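Local coordinates for protein beta-d-glucoside glucohydrolase (Hypocrea jecorina, PDB 3ZZ1) that probably hydrolyses terminal, non-reducing beta-D-glucosyl residues to release beta-D-glucose, as a secreted family 3 glycoside hydrolase of cellulose breakdown, at residues G30-V35 against D287-I292; P230-T235 against L251-P256. All coordinates share one frame; numbering follows the deposited sequence.

Contact 1 joins helix 25-32 to helix 282-298. Contact 2 joins strand 232-235 to the loop 251-256. Their centres lie about 7 Å apart, and in sequence contact 2 falls between the two segments of contact 1. The link between them is direct. V32 O lies 2.9 Å from S254 N, and G34 N lies 2.9 Å from S254 O, both probable hydrogen bonds. The loop 251-256 is therefore held by the strand and by the end of helix 25-32 and the residues just after it. M288 CE also packs 3.4 Å from L251 O. In family 3 enzymes the loop after this strand usually carries the catalytic nucleophile, so contact 2 probably lies nearer the active site than contact 1.

Contact 1. Residues G30-V35 against D287-I292; sequences GIVSGV and DMVTRI
V32 and V289 bring their CA atoms closest, 6.7 Å apart. Residues 30-32 are the last turn of helix 25-32, and S33 leaves the helical path. Residues 287-292 lie within helix 282-298. No hydrogen bond crosses the contact; it is held by apolar side chains, all buried. V32 CG1 is its centre. This methyl lies anti to the carbonyl carbon (chi1 -50°), and three residues meet it. I292 CD1 lies 3.7 Å from V32 CG1, and M288 CB is equally near it. V289 CG2 is 3.8 Å from V32 CG1. The V32 side chain meets those of M288 and I292 at about a right angle. Next to it, I31 uses both branches. Its CG2 lies 3.8 Å from I292 CG2, the two side chains running past each other in opposite directions. I31 CD1 reaches V289 CG1 at 3.9 Å. Within helix 282-298, R291 NE makes a salt bridge to D287 OD2 at 2.8 Å, one turn apart, in the plane of the guanidinium. R284 also bridges D287. This is apolar helix-to-helix packing. It joins a helix near the N-terminus to helix 282-298 of the TIM-barrel-type N-terminal domain of family 3.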
ATOM      1  N   GLY A  30      12.261 -29.431   6.929  1.00 13.31           N
ATOM      2  CA  GLY A  30      10.841 -29.262   7.242  1.00 13.30           C
ATOM      3  C   GLY A  30      10.470 -27.825   7.584  1.00 13.28           C
ATOM      4  O   GLY A  30       9.358 -27.379   7.294  1.00 13.16           O
ATOM      5  N   ILE A  31      11.407 -27.106   8.201  1.00 13.21           N
ATOM      6  CA  ILE A  31      11.208 -25.704   8.579  1.00 13.18           C
ATOM      7  C   ILE A  31      11.180 -24.765   7.362  1.00 13.48           C
ATOM      8  O   ILE A  31      10.419 -23.792   7.338  1.00 13.78           O
ATOM      9  CB  ILE A  31      12.276 -25.249   9.625  1.00 13.34           C
ATOM     10  CG1 ILE A  31      12.062 -25.994  10.956  1.00 12.56           C
ATOM     11  CG2 ILE A  31      12.233 -23.729   9.852  1.00 12.82           C
ATOM     12  CD1 ILE A  31      13.114 -25.719  12.022  1.00 11.48           C
ATOM     13  N   VAL A  32      11.991 -25.072   6.353  1.00 13.37           N
ATOM     14  CA  VAL A  32      12.138 -24.205   5.183  1.00 13.36           C
ATOM     15  C   VAL A  32      11.248 -24.598   3.996  1.00 13.61           C
ATOM     16  O   VAL A  32      11.127 -23.837   3.036  1.00 13.56           O
ATOM     17  CB  VAL A  32      13.621 -24.117   4.715  1.00 13.30           C
ATOM     18  CG1 VAL A  32      14.533 -23.788   5.893  1.00 12.86           C
ATOM     19  CG2 VAL A  32      14.060 -25.404   4.041  1.00 12.37           C
ATOM     20  N   SER A  33      10.632 -25.778   4.067  1.00 13.83           N
ATOM     21  CA  SER A  33       9.853 -26.307   2.950  1.00 14.00           C
ATOM     22  C   SER A  33       8.362 -26.346   3.268  1.00 14.31           C
ATOM     23  O   SER A  33       7.940 -27.015   4.214  1.00 14.23           O
ATOM     24  CB  SER A  33      10.335 -27.712   2.572  1.00 13.92           C
ATOM     25  OG  SER A  33      11.746 -27.766   2.468  1.00 13.92           O
ATOM     26  N   GLY A  34       7.574 -25.623   2.474  1.00 14.73           N
ATOM     27  CA  GLY A  34       6.116 -25.688   2.551  1.00 15.39           C
ATOM     28  C   GLY A  34       5.591 -27.085   2.251  1.00 16.04           C
ATOM     29  O   GLY A  34       6.140 -27.799   1.403  1.00 15.78           O
ATOM     30  N   VAL A  35       4.524 -27.474   2.948  1.00 16.64           N
ATOM     31  CA  VAL A  35       3.989 -28.841   2.850  1.00 17.19           C
ATOM     32  C   VAL A  35       3.322 -29.146   1.505  1.00 17.62           C
ATOM     33  O   VAL A  35       3.135 -30.313   1.149  1.00 17.66           O
ATOM     34  CB  VAL A  35       3.029 -29.186   4.024  1.00 17.18           C
ATOM     35  CG1 VAL A  35       3.801 -29.287   5.333  1.00 17.07           C
ATOM     36  CG2 VAL A  35       1.893 -28.168   4.135  1.00 17.28           C
ATOM     37  N   ASP A 287      21.616 -21.211   7.677  1.00 12.07           N
ATOM     38  CA  ASP A 287      21.268 -19.791   7.628  1.00 11.81           C
ATOM     39  C   ASP A 287      19.769 -19.558   7.412  1.00 11.72           C
ATOM     40  O   ASP A 287      19.201 -18.649   8.017  1.00 11.68           O
ATOM     41  CB  ASP A 287      22.072 -19.043   6.560  1.00 11.64           C
ATOM     42  CG  ASP A 287      21.846 -17.530   6.612  1.00 11.55           C
ATOM     43  OD1 ASP A 287      22.276 -16.888   7.593  1.00 11.38           O
ATOM     44  OD2 ASP A 287      21.232 -16.981   5.674  1.00 11.46           O
ATOM     45  N   MET A 288      19.142 -20.369   6.555  1.00 11.54           N
ATOM     46  CA  MET A 288      17.695 -20.265   6.310  1.00 11.54           C
ATOM     47  C   MET A 288      16.927 -20.433   7.615  1.00 11.35           C
ATOM     48  O   MET A 288      16.025 -19.647   7.927  1.00 11.19           O
ATOM     49  CB  MET A 288      17.208 -21.348   5.344  1.00 11.64           C
ATOM     50  CG  MET A 288      17.815 -21.355   3.959  1.00 11.64           C
ATOM     51  SD  MET A 288      17.168 -22.774   3.063  1.00 12.57           S
ATOM     52  CE  MET A 288      18.138 -22.730   1.563  1.00 13.12           C
ATOM     53  N   VAL A 289      17.303 -21.467   8.368  1.00 11.11           N
ATOM     54  CA  VAL A 289      16.612 -21.841   9.600  1.00 11.09           C
ATOM     55  C   VAL A 289      16.809 -20.778  10.677  1.00 10.97           C
ATOM     56  O   VAL A 289      15.851 -20.394  11.349  1.00 11.16           O
ATOM     57  CB  VAL A 289      17.039 -23.252  10.091  1.00 11.19           C
ATOM     58  CG1 VAL A 289      16.358 -23.607  11.395  1.00 11.12           C
ATOM     59  CG2 VAL A 289      16.696 -24.299   9.033  1.00 11.26           C
ATOM     60  N   THR A 290      18.040 -20.289  10.818  1.00 10.76           N
ATOM     61  CA  THR A 290      18.343 -19.201  11.746  1.00 10.79           C
ATOM     62  C   THR A 290      17.425 -17.999  11.515  1.00 10.74           C
ATOM     63  O   THR A 290      16.819 -17.495  12.449  1.00 10.86           O
ATOM     64  CB  THR A 290      19.813 -18.760  11.640  1.00 10.77           C
ATOM     65  OG1 THR A 290      20.661 -19.898  11.836  1.00 10.85           O
ATOM     66  CG2 THR A 290      20.132 -17.693  12.685  1.00 10.63           C
ATOM     67  N   ARG A 291      17.315 -17.569  10.262  1.00 10.77           N
ATOM     68  CA  ARG A 291      16.463 -16.444   9.890  1.00 10.85           C
ATOM     69  C   ARG A 291      14.982 -16.693  10.217  1.00 10.78           C
ATOM     70  O   ARG A 291      14.305 -15.815  10.763  1.00 10.67           O
ATOM     71  CB  ARG A 291      16.661 -16.108   8.407  1.00 11.12           C
ATOM     72  CG  ARG A 291      18.069 -15.619   8.088  1.00 10.83           C
ATOM     73  CD  ARG A 291      18.305 -15.442   6.601  1.00 10.28           C
ATOM     74  NE  ARG A 291      19.603 -14.825   6.341  1.00 10.26           N
ATOM     75  CZ  ARG A 291      19.829 -13.511   6.311  1.00 10.17           C
ATOM     76  NH1 ARG A 291      18.839 -12.653   6.517  1.00  9.17           N
ATOM     77  NH2 ARG A 291      21.053 -13.051   6.064  1.00  8.79           N
ATOM     78  N   ILE A 292      14.501 -17.898   9.907  1.00 10.85           N
ATOM     79  CA  ILE A 292      13.103 -18.280  10.158  1.00 11.08           C
ATOM     80  C   ILE A 292      12.809 -18.380  11.659  1.00 11.17           C
ATOM     81  O   ILE A 292      11.831 -17.802  12.145  1.00 11.57           O
ATOM     82  CB  ILE A 292      12.712 -19.605   9.434  1.00 10.90           C
ATOM     83  CG1 ILE A 292      12.837 -19.451   7.918  1.00 11.38           C
ATOM     84  CG2 ILE A 292      11.292 -20.018   9.785  1.00 11.30           C
ATOM     85  CD1 ILE A 292      12.896 -20.780   7.159  1.00 11.84           C
TER

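Contact 2. Residues P230-T235 against L251-P256; sequences PGYVMT and LDMSMP
T235 and L251 form the apolar centre. T235 CG2 sits against both leucine methyls, and its 3.5 Å distance to L251 CD2 is tight. L251 CD1 also touches V233 CG1, with the two side chains at about a right angle. Beside the bridged backbones, M253 bends at its chi3 (-81°) and brings CE to 3.5 Å from Y232 CE2. Its sulfur makes an oblique Met-aromatic contact, with M253 SD 4.9 Å from the Y232 ring centroid. Further out, the backbones bond. V233 O accepts from D252 N at 3.0 Å and, weakly, from M253 N. T235 N donates to M253 O at 3.2 Å. At the polar edge, D252 OD2 uses its anti lone pair to take V233 N at 2.8 Å, nearly straight at 164°. K224 and R284 make salt bridges to the same carboxylate, which probably favour its charged form. T235 OG1 accepts from M255 N at 3.0 Å. A valine in place of T235 would probably leave M255 N without this acceptor and the loop less firmly held there. The arrangement is a single parallel beta bridge, M234 with M253, one of its bonds weak. It fastens a loop beside the outermost strand of the sheet that runs from strand 44-45 to strand 232-235, in the TIM-barrel-type domain of family 3.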
ATOM      1  N   PRO A 230      17.824  -9.307   8.646  1.00 11.17           N
ATOM      2  CA  PRO A 230      18.148 -10.528   9.384  1.00 11.38           C
ATOM      3  C   PRO A 230      17.067 -11.608   9.299  1.00 11.47           C
ATOM      4  O   PRO A 230      17.284 -12.722   9.775  1.00 11.61           O
ATOM      5  CB  PRO A 230      18.290 -10.032  10.835  1.00 11.44           C
ATOM      6  CG  PRO A 230      18.039  -8.509  10.783  1.00 11.41           C
ATOM      7  CD  PRO A 230      17.250  -8.291   9.539  1.00 10.90           C
ATOM      8  N   GLY A 231      15.920 -11.281   8.700  1.00 11.50           N
ATOM      9  CA  GLY A 231      14.802 -12.229   8.577  1.00 11.42           C
ATOM     10  C   GLY A 231      14.878 -13.141   7.363  1.00 11.39           C
ATOM     11  O   GLY A 231      15.937 -13.277   6.744  1.00 11.03           O
ATOM     12  N   TYR A 232      13.748 -13.751   7.008  1.00 11.50           N
ATOM     13  CA  TYR A 232      13.728 -14.763   5.948  1.00 11.68           C
ATOM     14  C   TYR A 232      12.966 -14.358   4.691  1.00 11.95           C
ATOM     15  O   TYR A 232      11.971 -13.627   4.756  1.00 12.11           O
ATOM     16  CB  TYR A 232      13.212 -16.111   6.475  1.00 11.46           C
ATOM     17  CG  TYR A 232      11.764 -16.125   6.941  1.00 11.68           C
ATOM     18  CD1 TYR A 232      11.425 -15.736   8.238  1.00 12.05           C
ATOM     19  CD2 TYR A 232      10.739 -16.551   6.093  1.00 11.36           C
ATOM     20  CE1 TYR A 232      10.103 -15.751   8.674  1.00 12.09           C
ATOM     21  CE2 TYR A 232       9.407 -16.570   6.521  1.00 11.92           C
ATOM     22  CZ  TYR A 232       9.099 -16.175   7.818  1.00 11.99           C
ATOM     23  OH  TYR A 232       7.795 -16.187   8.255  1.00 11.97           O
ATOM     24  N   VAL A 233      13.450 -14.853   3.552  1.00 11.79           N
ATOM     25  CA  VAL A 233      12.819 -14.632   2.258  1.00 11.72           C
ATOM     26  C   VAL A 233      11.986 -15.849   1.870  1.00 11.89           C
ATOM     27  O   VAL A 233      12.506 -16.969   1.765  1.00 11.57           O
ATOM     28  CB  VAL A 233      13.863 -14.363   1.140  1.00 11.87           C
ATOM     29  CG1 VAL A 233      13.172 -14.168  -0.211  1.00 11.65           C
ATOM     30  CG2 VAL A 233      14.744 -13.158   1.488  1.00 11.51           C
ATOM     31  N   MET A 234      10.692 -15.620   1.667  1.00 11.79           N
ATOM     32  CA  MET A 234       9.801 -16.640   1.140  1.00 11.83           C
ATOM     33  C   MET A 234       9.477 -16.301  -0.307  1.00 11.83           C
ATOM     34  O   MET A 234       9.606 -15.148  -0.727  1.00 11.66           O
ATOM     35  CB  MET A 234       8.519 -16.738   1.979  1.00 12.05           C
ATOM     36  CG  MET A 234       7.464 -15.661   1.683  1.00 11.78           C
ATOM     37  SD  MET A 234       5.987 -15.802   2.718  1.00 13.34           S
ATOM     38  CE  MET A 234       6.616 -15.271   4.307  1.00 12.24           C
ATOM     39  N   THR A 235       9.070 -17.312  -1.067  1.00 11.70           N
ATOM     40  CA  THR A 235       8.642 -17.115  -2.445  1.00 11.78           C
ATOM     41  C   THR A 235       7.186 -16.688  -2.448  1.00 11.79           C
ATOM     42  O   THR A 235       6.428 -17.049  -1.544  1.00 12.03           O
ATOM     43  CB  THR A 235       8.741 -18.421  -3.281  1.00 11.50           C
ATOM     44  OG1 THR A 235       7.904 -19.428  -2.700  1.00 11.58           O
ATOM     45  CG2 THR A 235      10.166 -18.936  -3.347  1.00 11.82           C
ATOM     46  N   LEU A 251      17.390 -17.535  -1.017  1.00 12.33           N
ATOM     47  CA  LEU A 251      16.025 -17.958  -0.678  1.00 11.96           C
ATOM     48  C   LEU A 251      16.020 -18.791   0.608  1.00 11.95           C
ATOM     49  O   LEU A 251      16.899 -19.631   0.811  1.00 11.95           O
ATOM     50  CB  LEU A 251      15.387 -18.752  -1.820  1.00 11.95           C
ATOM     51  CG  LEU A 251      13.925 -19.176  -1.625  1.00 11.87           C
ATOM     52  CD1 LEU A 251      13.029 -17.961  -1.409  1.00 11.50           C
ATOM     53  CD2 LEU A 251      13.453 -19.995  -2.804  1.00 12.14           C
ATOM     54  N   ASP A 252      15.021 -18.556   1.459  1.00 11.71           N
ATOM     55  CA  ASP A 252      14.940 -19.191   2.773  1.00 11.71           C
ATOM     56  C   ASP A 252      13.730 -20.102   2.947  1.00 11.85           C
ATOM     57  O   ASP A 252      13.757 -21.008   3.782  1.00 11.94           O
ATOM     58  CB  ASP A 252      14.920 -18.129   3.877  1.00 11.89           C
ATOM     59  CG  ASP A 252      16.160 -17.261   3.878  1.00 11.60           C
ATOM     60  OD1 ASP A 252      17.277 -17.818   3.848  1.00 12.61           O
ATOM     61  OD2 ASP A 252      16.019 -16.023   3.921  1.00 10.21           O
ATOM     62  N   MET A 253      12.673 -19.864   2.167  1.00 11.71           N
ATOM     63  CA  MET A 253      11.415 -20.577   2.358  1.00 11.85           C
ATOM     64  C   MET A 253      10.658 -20.814   1.050  1.00 11.92           C
ATOM     65  O   MET A 253      10.373 -19.883   0.300  1.00 11.88           O
ATOM     66  CB  MET A 253      10.523 -19.857   3.381  1.00 11.66           C
ATOM     67  CG  MET A 253       9.362 -20.711   3.892  1.00 12.16           C
ATOM     68  SD  MET A 253       8.265 -19.878   5.055  1.00 12.45           S
ATOM     69  CE  MET A 253       9.182 -20.040   6.579  1.00 12.70           C
ATOM     70  N   SER A 254      10.339 -22.081   0.802  1.00 11.84           N
ATOM     71  CA  SER A 254       9.635 -22.502  -0.395  1.00 11.83           C
ATOM     72  C   SER A 254       8.128 -22.539  -0.142  1.00 11.89           C
ATOM     73  O   SER A 254       7.624 -23.447   0.524  1.00 11.98           O
ATOM     74  CB  SER A 254      10.139 -23.882  -0.817  1.00 11.68           C
ATOM     75  OG  SER A 254       9.515 -24.309  -2.007  1.00 11.92           O
ATOM     76  N   MET A 255       7.418 -21.546  -0.672  1.00 12.18           N
ATOM     77  CA  MET A 255       5.968 -21.420  -0.473  1.00 12.47           C
ATOM     78  C   MET A 255       5.188 -21.562  -1.779  1.00 12.56           C
ATOM     79  O   MET A 255       5.565 -20.975  -2.793  1.00 12.90           O
ATOM     80  CB  MET A 255       5.634 -20.077   0.185  1.00 12.55           C
ATOM     81  CG  MET A 255       5.854 -20.051   1.685  1.00 12.36           C
ATOM     82  SD  MET A 255       4.632 -21.027   2.586  1.00 13.02           S
ATOM     83  CE  MET A 255       5.703 -22.079   3.551  1.00 13.52           C
ATOM     84  N   PRO A 256       4.098 -22.351  -1.766  1.00 12.75           N
ATOM     85  CA  PRO A 256       3.594 -23.142  -0.641  1.00 12.86           C
ATOM     86  C   PRO A 256       4.228 -24.527  -0.555  1.00 13.02           C
ATOM     87  O   PRO A 256       3.865 -25.310   0.321  1.00 13.14           O
ATOM     88  CB  PRO A 256       2.108 -23.282  -0.970  1.00 12.73           C
ATOM     89  CG  PRO A 256       2.083 -23.319  -2.451  1.00 12.56           C
ATOM     90  CD  PRO A 256       3.178 -22.407  -2.920  1.00 12.50           C
TER